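Side-chain contacts in ureidoglycolate hydrolase (Arabidopsis thaliana, PDB 4PXE), which hydrolyses (S)-ureidoglycolate to glyoxylate, ammonium and carbon dioxide in plant purine breakdown, working as a manganese-dependent homodimer: residues A[288-291]-A[297-300]; A[323-328]-A[334-339]; A[362-367]-A[420-425]; A[201-206]-A[352-357]. One frame throughout, in Å; residues are numbered along the deposited sequence.

The four contacts fall into two groups on opposite sides of the chain's centre. Contacts 1 and 2, whose centres lie 15 Å apart, belong to the region 230-345 involved in dimerization, and helix 311-332 of contact 2 follows strand 295-308 of contact 1 in the chain. Contacts 3 and 4 share helix 352-364 and touch, with Thr423 CG2 3.7 Å from Leu205 CD1; contacts 1 and 4 are about 48 Å apart between centres. In contact 4 the side chain of Leu205 is about 10 Å from that of His208, a manganese ligand. In contact 1 the side chain of Pro290 lies about 12 Å from a bound glyoxylate.

Contact 1: residues A[288-291]-A[297-300]; sequences LHPG and PSKS
Pro297 begins the second segment by packing beside Leu288: its CG rests 3.9 Å from CD1 of Leu288, one of the two methyls with which that leucine reaches across. The CA of Pro297 also approaches the carbonyl of His289, 3.3 Å from His289 O, as a CA-H...O contact. At Ser298 the same oxygen takes its first true donor: Ser298 N lies 2.9 Å from His289 O, in the carbonyl plane, although the N-H is bent at 140°. The hydroxyl of Ser298 meets the edge of the imidazole, OG lying near the ring plane and 3.6 Å from His289 CD2. Lys299 follows as the second donor, with N 3.3 Å from His289 O, and returns the exchange by accepting His289 N at 2.9 Å on its own O, nearly straight at 160°. Its aliphatic chain, bent at CG-CD, brings CE to 3.9 Å from CD2 of His289. With CG anti to the backbone N (chi1 169°), that ring lies beside its own carbonyl, where Ser298 meets its edge and Pro290, joined by a cis peptide, lays CB over the centre of one face. Ser300 ends the segment with CB 3.9 Å from CD2 of Leu288, the other leucine methyl; its hydroxyl turns to Ala256 O. Tyr98 of the second subunit stacks edge-to-face with His289. With Ser298 and Lys299 both facing His289, the antiparallel hairpin of strands 280-289 and 295-308 carries a classic beta bulge at the subunit interface.

Contact 2: residues A[323-328]-A[334-339]; sequences ESANTI and VKLSEF
Ala325 forms the close-packed part of this contact, its single methyl directed from helix 311-332 onto the strand beside it. CB lies 4.0 Å from CD2 of Leu336 and 3.9 Å from CE1 of Phe339, so one small side chain meets two larger ones three residues apart on the strand, brought to the same side by a classic beta bulge at Ser337 and Glu338, opposite Glu237. The methyl comes at the Phe339 ring obliquely, nearest the CD1-CE1 bond. Both strand residues reach the helix by extended first torsions: in Leu336 CG is anti to the backbone N (chi1 180°), and Phe339 takes the same course at -168°. CD2 of Leu336 thus does double service, touching Ala325 on the buried side and Asn326 on the outer one.

Toward solvent the contact thins to a single methyl against one amide. Asn326 lies athwart Leu336, nearly perpendicular to it, and its amide rests against the leucine methyl, with OD1 3.6 Å and ND2 3.8 Å from CD2. This is van der Waals contact alone; the amide nitrogen bonds instead to Gln322 O one turn back along the helix, which limits how the amide can rotate.

The helix and strand segments run at 136° to each other, with axes 8.5 Å apart at closest approach. Phe339 also packs on Ile321 and Gln322, and Leu336 on Ala329, while strand 335-344 pairs antiparallel with strand 222-239. Helix 256-272 lies alongside helix 311-332, meeting it through Ser324 and Ile328.

Contact 3: residues A[362-367]-A[420-425]; sequences ATELNL and LSLTLA
Behind the side chain of Leu365, which packs on Leu422, the carbonyl oxygen of Ala362 is held by two backbone donors: Leu367 N at 2.9 Å from Ala362 O, and weakly Leu365 N, 3.2 Å from the same atom. Asn366 N bonds to Thr363 O at 3.0 Å. Together with the positive phi of Asn366, the bonds from Leu367 and Asn366 make a Schellman motif that ends helix 352-364 just where it leans on helix 410-429. Leu365, the first residue to leave helical geometry, still points its side chain at the neighbour, and CG comes within 3.8 Å of CD2 of Leu422. The two leucines lie alongside each other, pointing opposite ways. Leu422 has CG anti to the backbone N (chi1 -172°), which brings CD2 across; that one methyl meets both partners, since OE1 of Glu364 lies 3.9 Å from Leu422 CD2. Glu364 runs across the leucine, nearly perpendicular to it, its chain extended beyond CG toward Lys426, which forms a salt bridge with OE2. Leu9 and Ala10 of helix 9-12 pack against Leu422, and Ala10 also touches Leu365.

Contact 4: residues A[201-206]-A[352-357]; sequences YFAFLE and KLVIKK
Ala203 and Val354 mark the nearest approach of the two backbones, a strand and the first turn of a helix, with 7.5 Å between the CA of Ala203 and the CA of Val354. The chain turns a corner at Phe202 and then runs extended: Ala203 directs its CB at the helix, Leu205 sets off to one side and reaches it with its branch end, and Phe204 points away. On the helix side, Val354 N is hydrogen-bonded to Asp351 OD1, just before the segment.

A single valine makes the whole contact, dividing its two methyls between two strand residues. CG1, anti to the backbone N (chi1 169°), approaches CD2 of Leu205 at 3.6 Å, while CG2 lies 4.0 Å from CB of Ala203. The leucine and the valine meet at a slant, branch against branch. All three residues are buried and the interface is purely apolar.

Leu205 extends the packing further: its other methyl, CD1, packs on Leu424 of helix 410-429, so its side chain lies between two helices. Strand 201-209 runs parallel to strand 86-91 on one side, where Ala203 and Leu205 bond through their backbones to Ala88, and parallel to strand 389-394 on the other. Helix 352-364 thus lies on the face bearing Ala203 and Leu205, whereas Phe204 packs against helix 379-383.

Contact 1: residues A[288-291]-A[297-300]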
loop_
_atom_site.group_PDB
_atom_site.type_symbol
_atom_site.label_atom_id
_atom_site.label_comp_id
_atom_site.label_asym_id
_atom_site.label_seq_id
_atom_site.Cartn_x
_atom_site.Cartn_y
_atom_site.Cartn_z
ATOM N N LEU A 288 -4.511 -2.894 2.468
ATOM C CA LEU A 288 -4.848 -3.300 3.832
ATOM C C LEU A 288 -4.388 -2.268 4.852
ATOM O O LEU A 288 -3.323 -1.664 4.720
ATOM C CB LEU A 288 -4.222 -4.650 4.161
ATOM C CG LEU A 288 -4.485 -5.821 3.211
ATOM C CD1 LEU A 288 -3.761 -7.084 3.672
ATOM C CD2 LEU A 288 -6.000 -6.052 3.063
ATOM N N HIS A 289 -5.207 -2.082 5.883
ATOM C CA HIS A 289 -4.861 -1.240 7.018
ATOM C C HIS A 289 -5.007 -2.078 8.279
ATOM O O HIS A 289 -5.995 -2.794 8.436
ATOM C CB HIS A 289 -5.809 -0.039 7.092
ATOM C CG HIS A 289 -5.699 0.740 8.368
ATOM N ND1 HIS A 289 -4.785 1.757 8.546
ATOM C CD2 HIS A 289 -6.386 0.643 9.533
ATOM C CE1 HIS A 289 -4.916 2.257 9.762
ATOM N NE2 HIS A 289 -5.876 1.593 10.384
ATOM N N PRO A 290 -4.035 -1.978 9.205
ATOM C CA PRO A 290 -2.894 -1.046 9.192
ATOM C C PRO A 290 -1.707 -1.451 8.313
ATOM O O PRO A 290 -0.785 -0.644 8.145
ATOM C CB PRO A 290 -2.464 -1.011 10.668
ATOM C CG PRO A 290 -2.877 -2.302 11.191
ATOM C CD PRO A 290 -4.152 -2.688 10.490
ATOM N N GLY A 291 -1.727 -2.657 7.753
ATOM C CA GLY A 291 -0.643 -3.087 6.885
ATOM C C GLY A 291 0.627 -3.426 7.639
ATOM O O GLY A 291 1.723 -2.997 7.265
ATOM N N PRO A 297 -5.817 -7.230 9.505
ATOM C CA PRO A 297 -6.390 -6.048 8.846
ATOM C C PRO A 297 -7.774 -5.677 9.379
ATOM O O PRO A 297 -8.667 -6.527 9.407
ATOM C CB PRO A 297 -6.484 -6.476 7.374
ATOM C CG PRO A 297 -5.399 -7.495 7.211
ATOM C CD PRO A 297 -5.346 -8.241 8.540
ATOM N N SER A 298 -7.929 -4.415 9.783
ATOM C CA SER A 298 -9.211 -3.896 10.264
ATOM C C SER A 298 -9.943 -3.114 9.180
ATOM O O SER A 298 -11.122 -2.815 9.318
ATOM C CB SER A 298 -9.036 -3.012 11.508
ATOM O OG SER A 298 -8.124 -1.955 11.274
ATOM N N LYS A 299 -9.236 -2.762 8.114
ATOM C CA LYS A 299 -9.857 -2.113 6.969
ATOM C C LYS A 299 -9.211 -2.628 5.699
ATOM O O LYS A 299 -8.001 -2.824 5.644
ATOM C CB LYS A 299 -9.703 -0.598 7.042
ATOM C CG LYS A 299 -10.471 0.080 8.153
ATOM C CD LYS A 299 -10.670 1.556 7.849
ATOM C CE LYS A 299 -9.358 2.237 7.482
ATOM N NZ LYS A 299 -9.560 3.689 7.194
ATOM N N SER A 300 -10.025 -2.869 4.679
ATOM C CA SER A 300 -9.491 -3.152 3.359
ATOM C C SER A 300 -10.186 -2.253 2.353
ATOM O O SER A 300 -11.331 -1.856 2.546
ATOM C CB SER A 300 -9.665 -4.622 2.995
ATOM O OG SER A 300 -11.034 -4.993 2.966
#

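Contact 2: residues A[323-328]-A[334-339]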
loop_
_atom_site.group_PDB
_atom_site.type_symbol
_atom_site.label_atom_id
_atom_site.label_comp_id
_atom_site.label_asym_id
_atom_site.label_seq_id
_atom_site.Cartn_x
_atom_site.Cartn_y
_atom_site.Cartn_z
ATOM N N GLU A 323 -23.982 -7.529 -4.922
ATOM C CA GLU A 323 -24.569 -8.660 -4.206
ATOM C C GLU A 323 -23.501 -9.467 -3.468
ATOM O O GLU A 323 -23.660 -9.794 -2.287
ATOM C CB GLU A 323 -25.375 -9.553 -5.160
ATOM C CG GLU A 323 -26.655 -8.886 -5.657
ATOM C CD GLU A 323 -27.336 -9.634 -6.796
ATOM O OE1 GLU A 323 -26.758 -10.614 -7.318
ATOM O OE2 GLU A 323 -28.458 -9.232 -7.171
ATOM N N SER A 324 -22.406 -9.777 -4.149
ATOM C CA SER A 324 -21.313 -10.516 -3.528
ATOM C C SER A 324 -20.658 -9.764 -2.375
ATOM O O SER A 324 -20.308 -10.377 -1.368
ATOM C CB SER A 324 -20.256 -10.911 -4.566
ATOM O OG SER A 324 -20.734 -11.975 -5.371
ATOM N N ALA A 325 -20.497 -8.452 -2.519
ATOM C CA ALA A 325 -19.901 -7.652 -1.452
ATOM C C ALA A 325 -20.739 -7.768 -0.184
ATOM O O ALA A 325 -20.206 -7.895 0.916
ATOM C CB ALA A 325 -19.757 -6.206 -1.869
ATOM N N ASN A 326 -22.056 -7.746 -0.348
ATOM C CA ASN A 326 -22.952 -7.891 0.795
ATOM C C ASN A 326 -22.949 -9.293 1.392
ATOM O O ASN A 326 -22.935 -9.455 2.615
ATOM C CB ASN A 326 -24.368 -7.445 0.416
ATOM C CG ASN A 326 -24.518 -5.935 0.445
ATOM O OD1 ASN A 326 -24.620 -5.331 1.514
ATOM N ND2 ASN A 326 -24.535 -5.316 -0.726
ATOM N N THR A 327 -22.927 -10.312 0.543
ATOM C CA THR A 327 -22.875 -11.691 1.002
ATOM C C THR A 327 -21.576 -11.963 1.768
ATOM O O THR A 327 -21.587 -12.564 2.837
ATOM C CB THR A 327 -22.999 -12.670 -0.180
ATOM O OG1 THR A 327 -24.283 -12.497 -0.791
ATOM C CG2 THR A 327 -22.863 -14.106 0.289
ATOM N N ILE A 328 -20.463 -11.505 1.206
ATOM C CA ILE A 328 -19.161 -11.656 1.848
ATOM C C ILE A 328 -19.105 -10.908 3.178
ATOM O O ILE A 328 -18.605 -11.447 4.168
ATOM C CB ILE A 328 -18.041 -11.169 0.899
ATOM C CG1 ILE A 328 -17.910 -12.143 -0.268
ATOM C CG2 ILE A 328 -16.705 -11.036 1.641
ATOM C CD1 ILE A 328 -17.155 -11.574 -1.463
ATOM N N VAL A 334 -17.996 -8.677 8.765
ATOM C CA VAL A 334 -17.421 -7.347 8.640
ATOM C C VAL A 334 -18.479 -6.373 8.153
ATOM O O VAL A 334 -19.515 -6.782 7.624
ATOM C CB VAL A 334 -16.209 -7.321 7.670
ATOM C CG1 VAL A 334 -15.069 -8.153 8.225
ATOM C CG2 VAL A 334 -16.598 -7.791 6.262
ATOM N N LYS A 335 -18.219 -5.090 8.349
ATOM C CA LYS A 335 -19.080 -4.049 7.812
ATOM C C LYS A 335 -18.679 -3.736 6.373
ATOM O O LYS A 335 -17.496 -3.538 6.073
ATOM C CB LYS A 335 -18.978 -2.780 8.666
ATOM C CG LYS A 335 -19.824 -1.613 8.169
ATOM C CD LYS A 335 -19.666 -0.404 9.085
ATOM C CE LYS A 335 -20.558 0.751 8.650
ATOM N NZ LYS A 335 -20.461 1.898 9.601
ATOM N N LEU A 336 -19.659 -3.701 5.479
ATOM C CA LEU A 336 -19.429 -3.140 4.159
ATOM C C LEU A 336 -19.557 -1.638 4.342
ATOM O O LEU A 336 -20.660 -1.080 4.264
ATOM C CB LEU A 336 -20.456 -3.670 3.158
ATOM C CG LEU A 336 -20.345 -3.161 1.720
ATOM C CD1 LEU A 336 -18.947 -3.375 1.128
ATOM C CD2 LEU A 336 -21.406 -3.837 0.860
ATOM N N SER A 337 -18.430 -0.989 4.623
ATOM C CA SER A 337 -18.434 0.411 5.025
ATOM C C SER A 337 -18.485 1.381 3.848
ATOM O O SER A 337 -18.867 2.542 4.001
ATOM C CB SER A 337 -17.236 0.708 5.932
ATOM O OG SER A 337 -16.018 0.391 5.286
ATOM N N GLU A 338 -18.097 0.905 2.669
ATOM C CA GLU A 338 -18.238 1.703 1.462
ATOM C C GLU A 338 -18.480 0.802 0.272
ATOM O O GLU A 338 -17.779 -0.184 0.078
ATOM C CB GLU A 338 -16.988 2.550 1.218
ATOM C CG GLU A 338 -17.032 3.332 -0.089
ATOM C CD GLU A 338 -15.882 4.301 -0.223
ATOM O OE1 GLU A 338 -14.728 3.886 0.022
ATOM O OE2 GLU A 338 -16.132 5.476 -0.565
ATOM N N PHE A 339 -19.498 1.141 -0.513
ATOM C CA PHE A 339 -19.670 0.572 -1.840
ATOM C C PHE A 339 -20.093 1.716 -2.747
ATOM O O PHE A 339 -21.258 2.128 -2.746
ATOM C CB PHE A 339 -20.689 -0.574 -1.863
ATOM C CG PHE A 339 -20.662 -1.362 -3.144
ATOM C CD1 PHE A 339 -19.956 -2.544 -3.230
ATOM C CD2 PHE A 339 -21.289 -0.877 -4.287
ATOM C CE1 PHE A 339 -19.906 -3.264 -4.417
ATOM C CE2 PHE A 339 -21.243 -1.590 -5.475
ATOM C CZ PHE A 339 -20.549 -2.778 -5.540
#

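Contact 3: residues A[362-367]-A[420-425]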
loop_
_atom_site.group_PDB
_atom_site.type_symbol
_atom_site.label_atom_id
_atom_site.label_comp_id
_atom_site.label_asym_id
_atom_site.label_seq_id
_atom_site.Cartn_x
_atom_site.Cartn_y
_atom_site.Cartn_z
ATOM N N ALA A 362 -7.143 7.222 -45.198
ATOM C CA ALA A 362 -6.256 6.058 -45.201
ATOM C C ALA A 362 -6.106 5.462 -46.606
ATOM O O ALA A 362 -4.997 5.157 -47.042
ATOM C CB ALA A 362 -6.744 5.001 -44.200
ATOM N N THR A 363 -7.215 5.327 -47.320
ATOM C CA THR A 363 -7.183 4.835 -48.694
ATOM C C THR A 363 -6.353 5.737 -49.623
ATOM O O THR A 363 -5.535 5.244 -50.407
ATOM C CB THR A 363 -8.609 4.670 -49.241
ATOM O OG1 THR A 363 -9.333 3.757 -48.403
ATOM C CG2 THR A 363 -8.579 4.125 -50.667
ATOM N N GLU A 364 -6.547 7.049 -49.524
ATOM C CA GLU A 364 -5.783 7.994 -50.347
ATOM C C GLU A 364 -4.288 7.934 -50.072
ATOM O O GLU A 364 -3.475 8.270 -50.934
ATOM C CB GLU A 364 -6.294 9.423 -50.151
ATOM C CG GLU A 364 -7.668 9.636 -50.749
ATOM C CD GLU A 364 -8.240 11.003 -50.448
ATOM O OE1 GLU A 364 -7.450 11.955 -50.261
ATOM O OE2 GLU A 364 -9.486 11.119 -50.396
ATOM N N LEU A 365 -3.929 7.507 -48.864
ATOM C CA LEU A 365 -2.523 7.417 -48.462
ATOM C C LEU A 365 -1.954 6.029 -48.702
ATOM O O LEU A 365 -0.821 5.735 -48.290
ATOM C CB LEU A 365 -2.373 7.790 -46.981
ATOM C CG LEU A 365 -2.585 9.278 -46.699
ATOM C CD1 LEU A 365 -2.875 9.512 -45.217
ATOM C CD2 LEU A 365 -1.357 10.065 -47.144
ATOM N N ASN A 366 -2.746 5.169 -49.337
ATOM C CA ASN A 366 -2.340 3.793 -49.631
ATOM C C ASN A 366 -2.038 3.001 -48.361
ATOM O O ASN A 366 -1.135 2.164 -48.331
ATOM C CB ASN A 366 -1.135 3.762 -50.586
ATOM C CG ASN A 366 -1.428 4.433 -51.910
ATOM O OD1 ASN A 366 -0.746 5.377 -52.309
ATOM N ND2 ASN A 366 -2.451 3.951 -52.595
ATOM N N LEU A 367 -2.808 3.277 -47.315
ATOM C CA LEU A 367 -2.658 2.591 -46.033
ATOM C C LEU A 367 -3.804 1.616 -45.835
ATOM O O LEU A 367 -4.959 1.947 -46.089
ATOM C CB LEU A 367 -2.633 3.601 -44.886
ATOM C CG LEU A 367 -1.451 4.575 -44.892
ATOM C CD1 LEU A 367 -1.633 5.655 -43.852
ATOM C CD2 LEU A 367 -0.136 3.832 -44.656
ATOM N N LEU A 420 -4.246 11.481 -39.683
ATOM C CA LEU A 420 -4.776 12.593 -38.901
ATOM C C LEU A 420 -4.712 13.917 -39.664
ATOM O O LEU A 420 -5.702 14.650 -39.717
ATOM C CB LEU A 420 -4.040 12.707 -37.572
ATOM C CG LEU A 420 -4.525 13.833 -36.660
ATOM C CD1 LEU A 420 -6.001 13.666 -36.313
ATOM C CD2 LEU A 420 -3.679 13.881 -35.384
ATOM N N SER A 421 -3.557 14.210 -40.261
ATOM C CA SER A 421 -3.383 15.424 -41.057
ATOM C C SER A 421 -4.417 15.521 -42.170
ATOM O O SER A 421 -5.058 16.563 -42.370
ATOM C CB SER A 421 -1.992 15.444 -41.684
ATOM O OG SER A 421 -0.973 15.542 -40.704
ATOM N N LEU A 422 -4.565 14.433 -42.914
ATOM C CA LEU A 422 -5.423 14.447 -44.091
ATOM C C LEU A 422 -6.894 14.484 -43.690
ATOM O O LEU A 422 -7.703 15.141 -44.345
ATOM C CB LEU A 422 -5.113 13.233 -44.975
ATOM C CG LEU A 422 -5.777 13.189 -46.350
ATOM C CD1 LEU A 422 -5.574 14.505 -47.123
ATOM C CD2 LEU A 422 -5.216 12.016 -47.122
ATOM N N THR A 423 -7.248 13.799 -42.608
ATOM C CA THR A 423 -8.626 13.837 -42.120
ATOM C C THR A 423 -8.982 15.228 -41.582
ATOM O O THR A 423 -10.072 15.740 -41.859
ATOM C CB THR A 423 -8.879 12.763 -41.028
ATOM O OG1 THR A 423 -8.515 11.468 -41.527
ATOM C CG2 THR A 423 -10.352 12.736 -40.643
ATOM N N LEU A 424 -8.068 15.853 -40.843
ATOM C CA LEU A 424 -8.260 17.230 -40.369
ATOM C C LEU A 424 -8.491 18.167 -41.548
ATOM O O LEU A 424 -9.371 19.030 -41.496
ATOM C CB LEU A 424 -7.031 17.711 -39.593
ATOM C CG LEU A 424 -6.825 17.154 -38.184
ATOM C CD1 LEU A 424 -5.448 17.551 -37.685
ATOM C CD2 LEU A 424 -7.910 17.643 -37.230
ATOM N N ALA A 425 -7.670 18.008 -42.579
ATOM C CA ALA A 425 -7.727 18.860 -43.764
ATOM C C ALA A 425 -9.072 18.704 -44.455
ATOM O O ALA A 425 -9.717 19.702 -44.815
ATOM C CB ALA A 425 -6.596 18.498 -44.717
#

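Contact 4: residues A[201-206]-A[352-357]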
loop_
_atom_site.group_PDB
_atom_site.type_symbol
_atom_site.label_atom_id
_atom_site.label_comp_id
_atom_site.label_asym_id
_atom_site.label_seq_id
_atom_site.Cartn_x
_atom_site.Cartn_y
_atom_site.Cartn_z
ATOM N N TYR A 201 -17.549 22.394 -31.586
ATOM C CA TYR A 201 -16.592 21.839 -32.537
ATOM C C TYR A 201 -17.339 21.124 -33.656
ATOM O O TYR A 201 -18.338 20.450 -33.406
ATOM C CB TYR A 201 -15.660 20.839 -31.848
ATOM C CG TYR A 201 -14.600 21.459 -30.975
ATOM C CD1 TYR A 201 -13.771 22.458 -31.459
ATOM C CD2 TYR A 201 -14.421 21.033 -29.661
ATOM C CE1 TYR A 201 -12.788 23.030 -30.665
ATOM C CE2 TYR A 201 -13.439 21.600 -28.849
ATOM C CZ TYR A 201 -12.626 22.596 -29.357
ATOM O OH TYR A 201 -11.647 23.154 -28.556
ATOM N N PHE A 202 -16.848 21.264 -34.887
ATOM C CA PHE A 202 -17.393 20.553 -36.042
ATOM C C PHE A 202 -17.210 19.040 -35.909
ATOM O O PHE A 202 -18.110 18.265 -36.220
ATOM C CB PHE A 202 -16.717 21.072 -37.322
ATOM C CG PHE A 202 -17.277 20.503 -38.600
ATOM C CD1 PHE A 202 -18.573 20.801 -39.004
ATOM C CD2 PHE A 202 -16.490 19.717 -39.426
ATOM C CE1 PHE A 202 -19.077 20.296 -40.193
ATOM C CE2 PHE A 202 -16.990 19.211 -40.620
ATOM C CZ PHE A 202 -18.288 19.506 -41.002
ATOM N N ALA A 203 -16.032 18.629 -35.431
ATOM C CA ALA A 203 -15.746 17.226 -35.160
ATOM C C ALA A 203 -14.578 17.183 -34.199
ATOM O O ALA A 203 -13.851 18.170 -34.062
ATOM C CB ALA A 203 -15.393 16.486 -36.440
ATOM N N PHE A 204 -14.421 16.041 -33.529
ATOM C CA PHE A 204 -13.262 15.763 -32.679
ATOM C C PHE A 204 -12.621 14.434 -33.078
ATOM O O PHE A 204 -13.301 13.414 -33.161
ATOM C CB PHE A 204 -13.644 15.704 -31.190
ATOM C CG PHE A 204 -12.501 15.276 -30.319
ATOM C CD1 PHE A 204 -11.531 16.188 -29.947
ATOM C CD2 PHE A 204 -12.362 13.955 -29.921
ATOM C CE1 PHE A 204 -10.445 15.797 -29.183
ATOM C CE2 PHE A 204 -11.282 13.561 -29.159
ATOM C CZ PHE A 204 -10.325 14.485 -28.794
ATOM N N LEU A 205 -11.308 14.448 -33.302
ATOM C CA LEU A 205 -10.563 13.244 -33.681
ATOM C C LEU A 205 -9.486 12.947 -32.656
ATOM O O LEU A 205 -8.812 13.861 -32.201
ATOM C CB LEU A 205 -9.850 13.472 -35.015
ATOM C CG LEU A 205 -10.618 14.168 -36.127
ATOM C CD1 LEU A 205 -9.702 14.323 -37.333
ATOM C CD2 LEU A 205 -11.856 13.375 -36.486
ATOM N N GLU A 206 -9.292 11.676 -32.318
ATOM C CA GLU A 206 -8.176 11.297 -31.451
ATOM C C GLU A 206 -7.328 10.205 -32.087
ATOM O O GLU A 206 -7.835 9.140 -32.438
ATOM C CB GLU A 206 -8.698 10.821 -30.092
ATOM C CG GLU A 206 -7.588 10.478 -29.087
ATOM C CD GLU A 206 -8.080 10.319 -27.656
ATOM O OE1 GLU A 206 -9.314 10.298 -27.412
ATOM O OE2 GLU A 206 -7.216 10.221 -26.759
ATOM N N LYS A 352 -20.645 8.736 -38.167
ATOM C CA LYS A 352 -20.518 7.995 -39.420
ATOM C C LYS A 352 -19.805 8.768 -40.533
ATOM O O LYS A 352 -19.123 8.164 -41.361
ATOM C CB LYS A 352 -21.884 7.503 -39.894
ATOM C CG LYS A 352 -22.589 6.599 -38.883
ATOM C CD LYS A 352 -21.729 5.405 -38.481
ATOM C CE LYS A 352 -22.507 4.443 -37.597
ATOM N NZ LYS A 352 -21.658 3.287 -37.189
ATOM N N LEU A 353 -19.952 10.086 -40.562
ATOM C CA LEU A 353 -19.245 10.880 -41.571
ATOM C C LEU A 353 -17.780 11.064 -41.190
ATOM O O LEU A 353 -16.930 11.216 -42.056
ATOM C CB LEU A 353 -19.925 12.229 -41.803
ATOM C CG LEU A 353 -21.368 12.111 -42.311
ATOM C CD1 LEU A 353 -21.919 13.486 -42.654
ATOM C CD2 LEU A 353 -21.481 11.153 -43.500
ATOM N N VAL A 354 -17.482 11.040 -39.894
ATOM C CA VAL A 354 -16.087 11.112 -39.463
ATOM C C VAL A 354 -15.361 9.829 -39.839
ATOM O O VAL A 354 -14.246 9.878 -40.379
ATOM C CB VAL A 354 -15.964 11.404 -37.954
ATOM C CG1 VAL A 354 -14.517 11.207 -37.486
ATOM C CG2 VAL A 354 -16.464 12.821 -37.658
ATOM N N ILE A 355 -16.002 8.693 -39.582
ATOM C CA ILE A 355 -15.508 7.387 -40.003
ATOM C C ILE A 355 -15.233 7.367 -41.497
ATOM O O ILE A 355 -14.188 6.907 -41.946
ATOM C CB ILE A 355 -16.543 6.288 -39.683
ATOM C CG1 ILE A 355 -16.594 6.049 -38.170
ATOM C CG2 ILE A 355 -16.228 5.008 -40.455
ATOM C CD1 ILE A 355 -17.757 5.180 -37.729
ATOM N N LYS A 356 -16.186 7.886 -42.261
ATOM C CA LYS A 356 -16.077 7.934 -43.706
ATOM C C LYS A 356 -14.823 8.687 -44.138
ATOM O O LYS A 356 -14.062 8.193 -44.973
ATOM C CB LYS A 356 -17.324 8.606 -44.283
ATOM C CG LYS A 356 -17.332 8.743 -45.795
ATOM C CD LYS A 356 -18.606 9.467 -46.228
ATOM C CE LYS A 356 -18.743 9.550 -47.738
ATOM N NZ LYS A 356 -17.786 10.508 -48.340
ATOM N N LYS A 357 -14.606 9.870 -43.569
ATOM C CA LYS A 357 -13.463 10.708 -43.939
ATOM C C LYS A 357 -12.143 10.032 -43.566
ATOM O O LYS A 357 -11.173 10.078 -44.324
ATOM C CB LYS A 357 -13.526 12.074 -43.254
ATOM C CG LYS A 357 -14.541 13.052 -43.808
ATOM C CD LYS A 357 -14.102 13.656 -45.128
ATOM C CE LYS A 357 -15.019 14.804 -45.501
ATOM N NZ LYS A 357 -15.060 15.000 -46.968
#